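Local coordinates for protein aldo-keto reductase family 1 member C1 (Caenorhabditis elegans, PDB 1QWK) that probably reduces aldehydes and ketones to alcohols with NADPH, as an aldose reductase-like member of the aldo-keto reductase family, at residues A140-G145 with G167-H172. Sequence-based numbering, arbitrary orientation.
Sequences AVYKAG and GLTPVH
Tyr142 reaches from the last turn of helix 131-143 to Thr169 and His172, which carry their side chains on the loop leading into strand 173-177. Its CG stands anti to the backbone N (chi1 175°), which turns the ring away from the helix and toward the loop. Over one face of that ring sits the methyl group of Thr169: CG2 lies 3.9 Å from the ring centroid and 28° off its normal, a CH-pi contact. The Thr169 hydroxyl lies on the same face but outside the ring's outline, OG1 being 3.3 Å from Tyr142 CD2, but its hydrogen-bond partner is Asp139, one turn back on the helix. His172 approaches the far half of that face, with NE2 3.8 Å from Tyr142 CE1; the two ring planes are inclined at 52°, an oblique pairing. NE2 is buried here without a polar partner in the model, whereas ND1 is bonded to Ser11 and Tyr142 OH to Asn12. In the TIM barrel of this family, the contact packs an outer helix against the loop that brings the chain from the next helix, 157-164, back into the barrel, with Val150 of strand 150-153 touching Tyr142, Thr169 and His172. Lys143, extended beyond CG, runs past Thr169 in the opposite sense; CE passes 4.1 Å from Thr169 OG1, and NZ forms a salt bridge with Asp139, so one carboxylate serves both residues. At Gly145 the chain leaves helical backbone angles with positive phi, in a Schellman motif in which its N bonds Tyr142 O at 3.0 Å.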
ATOM      1  N   ALA A 140       1.639  -2.990 -21.804  1.00 17.99           N
ATOM      2  CA  ALA A 140       2.236  -4.154 -22.449  1.00 18.83           C
ATOM      3  C   ALA A 140       2.326  -5.391 -21.557  1.00 19.91           C
ATOM      4  O   ALA A 140       1.986  -6.489 -21.994  1.00 19.75           O
ATOM      5  CB  ALA A 140       3.623  -3.797 -22.984  1.00 20.42           C
ATOM      6  N   VAL A 141       2.791  -5.228 -20.320  1.00 18.66           N
ATOM      7  CA  VAL A 141       2.906  -6.377 -19.423  1.00 18.98           C
ATOM      8  C   VAL A 141       1.523  -6.911 -19.057  1.00 19.04           C
ATOM      9  O   VAL A 141       1.346  -8.113 -18.854  1.00 19.86           O
ATOM     10  CB  VAL A 141       3.724  -6.036 -18.143  1.00 21.27           C
ATOM     11  CG1 VAL A 141       5.128  -5.615 -18.543  1.00 19.35           C
ATOM     12  CG2 VAL A 141       3.045  -4.934 -17.332  1.00 20.58           C
ATOM     13  N   TYR A 142       0.541  -6.016 -18.983  1.00 17.56           N
ATOM     14  CA  TYR A 142      -0.833  -6.409 -18.684  1.00 18.40           C
ATOM     15  C   TYR A 142      -1.359  -7.269 -19.832  1.00 18.72           C
ATOM     16  O   TYR A 142      -1.914  -8.344 -19.614  1.00 20.23           O
ATOM     17  CB  TYR A 142      -1.721  -5.170 -18.539  1.00 18.25           C
ATOM     18  CG  TYR A 142      -3.190  -5.482 -18.335  1.00 17.33           C
ATOM     19  CD1 TYR A 142      -3.656  -6.014 -17.131  1.00 17.56           C
ATOM     20  CD2 TYR A 142      -4.113  -5.253 -19.353  1.00 18.41           C
ATOM     21  CE1 TYR A 142      -5.012  -6.308 -16.950  1.00 19.94           C
ATOM     22  CE2 TYR A 142      -5.465  -5.541 -19.187  1.00 17.97           C
ATOM     23  CZ  TYR A 142      -5.910  -6.068 -17.986  1.00 18.97           C
ATOM     24  OH  TYR A 142      -7.251  -6.345 -17.819  1.00 19.10           O
ATOM     25  N   LYS A 143      -1.173  -6.793 -21.057  1.00 18.59           N
ATOM     26  CA  LYS A 143      -1.644  -7.528 -22.225  1.00 18.55           C
ATOM     27  C   LYS A 143      -0.908  -8.855 -22.386  1.00 20.12           C
ATOM     28  O   LYS A 143      -1.453  -9.804 -22.946  1.00 19.49           O
ATOM     29  CB  LYS A 143      -1.492  -6.663 -23.480  1.00 19.69           C
ATOM     30  CG  LYS A 143      -2.511  -5.531 -23.529  1.00 20.18           C
ATOM     31  CD  LYS A 143      -2.210  -4.530 -24.622  1.00 22.76           C
ATOM     32  CE  LYS A 143      -3.302  -3.474 -24.699  1.00 23.24           C
ATOM     33  NZ  LYS A 143      -2.940  -2.375 -25.638  1.00 23.63           N
ATOM     34  N   ALA A 144       0.316  -8.929 -21.872  1.00 20.90           N
ATOM     35  CA  ALA A 144       1.099 -10.158 -21.966  1.00 22.42           C
ATOM     36  C   ALA A 144       0.620 -11.187 -20.947  1.00 23.56           C
ATOM     37  O   ALA A 144       1.023 -12.350 -20.993  1.00 24.82           O
ATOM     38  CB  ALA A 144       2.584  -9.856 -21.749  1.00 21.59           C
ATOM     39  N   GLY A 145      -0.226 -10.751 -20.020  1.00 21.56           N
ATOM     40  CA  GLY A 145      -0.747 -11.652 -19.008  1.00 21.35           C
ATOM     41  C   GLY A 145       0.140 -11.864 -17.793  1.00 20.51           C
ATOM     42  O   GLY A 145      -0.120 -12.751 -16.978  1.00 21.16           O
ATOM     43  N   GLY A 167      -5.510   6.157 -23.890  1.00 19.91           N
ATOM     44  CA  GLY A 167      -6.494   5.253 -24.452  1.00 21.45           C
ATOM     45  C   GLY A 167      -6.059   3.799 -24.433  1.00 21.23           C
ATOM     46  O   GLY A 167      -6.557   2.985 -25.210  1.00 22.12           O
ATOM     47  N   LEU A 168      -5.120   3.469 -23.554  1.00 19.62           N
ATOM     48  CA  LEU A 168      -4.641   2.098 -23.431  1.00 18.73           C
ATOM     49  C   LEU A 168      -5.335   1.475 -22.218  1.00 20.15           C
ATOM     50  O   LEU A 168      -6.424   1.908 -21.828  1.00 19.86           O
ATOM     51  CB  LEU A 168      -3.118   2.084 -23.236  1.00 18.93           C
ATOM     52  CG  LEU A 168      -2.301   2.826 -24.299  1.00 20.60           C
ATOM     53  CD1 LEU A 168      -0.819   2.758 -23.948  1.00 22.21           C
ATOM     54  CD2 LEU A 168      -2.560   2.208 -25.673  1.00 19.99           C
ATOM     55  N   THR A 169      -4.718   0.459 -21.626  1.00 19.10           N
ATOM     56  CA  THR A 169      -5.295  -0.182 -20.452  1.00 18.52           C
ATOM     57  C   THR A 169      -5.484   0.880 -19.367  1.00 18.13           C
ATOM     58  O   THR A 169      -4.580   1.667 -19.095  1.00 17.95           O
ATOM     59  CB  THR A 169      -4.365  -1.302 -19.922  1.00 19.43           C
ATOM     60  OG1 THR A 169      -4.237  -2.320 -20.926  1.00 19.98           O
ATOM     61  CG2 THR A 169      -4.934  -1.922 -18.652  1.00 20.90           C
ATOM     62  N   PRO A 170      -6.677   0.941 -18.762  1.00 19.67           N
ATOM     63  CA  PRO A 170      -6.920   1.933 -17.710  1.00 19.15           C
ATOM     64  C   PRO A 170      -6.074   1.666 -16.467  1.00 20.54           C
ATOM     65  O   PRO A 170      -5.606   0.546 -16.253  1.00 19.14           O
ATOM     66  CB  PRO A 170      -8.411   1.767 -17.417  1.00 20.88           C
ATOM     67  CG  PRO A 170      -8.964   1.355 -18.749  1.00 23.36           C
ATOM     68  CD  PRO A 170      -7.941   0.339 -19.216  1.00 21.46           C
ATOM     69  N   VAL A 171      -5.855   2.702 -15.666  1.00 18.33           N
ATOM     70  CA  VAL A 171      -5.118   2.539 -14.420  1.00 17.55           C
ATOM     71  C   VAL A 171      -6.141   1.872 -13.495  1.00 17.57           C
ATOM     72  O   VAL A 171      -7.213   2.425 -13.258  1.00 18.01           O
ATOM     73  CB  VAL A 171      -4.693   3.906 -13.846  1.00 17.76           C
ATOM     74  CG1 VAL A 171      -4.095   3.728 -12.458  1.00 16.25           C
ATOM     75  CG2 VAL A 171      -3.679   4.565 -14.779  1.00 20.00           C
ATOM     76  N   HIS A 172      -5.820   0.689 -12.972  1.00 15.96           N
ATOM     77  CA  HIS A 172      -6.764  -0.041 -12.118  1.00 16.68           C
ATOM     78  C   HIS A 172      -6.683   0.312 -10.638  1.00 14.86           C
ATOM     79  O   HIS A 172      -7.661   0.152  -9.904  1.00 15.12           O
ATOM     80  CB  HIS A 172      -6.551  -1.561 -12.245  1.00 15.96           C
ATOM     81  CG  HIS A 172      -6.593  -2.075 -13.654  1.00 17.33           C
ATOM     82  ND1 HIS A 172      -7.686  -1.912 -14.481  1.00 19.06           N
ATOM     83  CD2 HIS A 172      -5.683  -2.775 -14.369  1.00 15.42           C
ATOM     84  CE1 HIS A 172      -7.446  -2.491 -15.643  1.00 14.87           C
ATOM     85  NE2 HIS A 172      -6.237  -3.024 -15.602  1.00 19.48           N
TER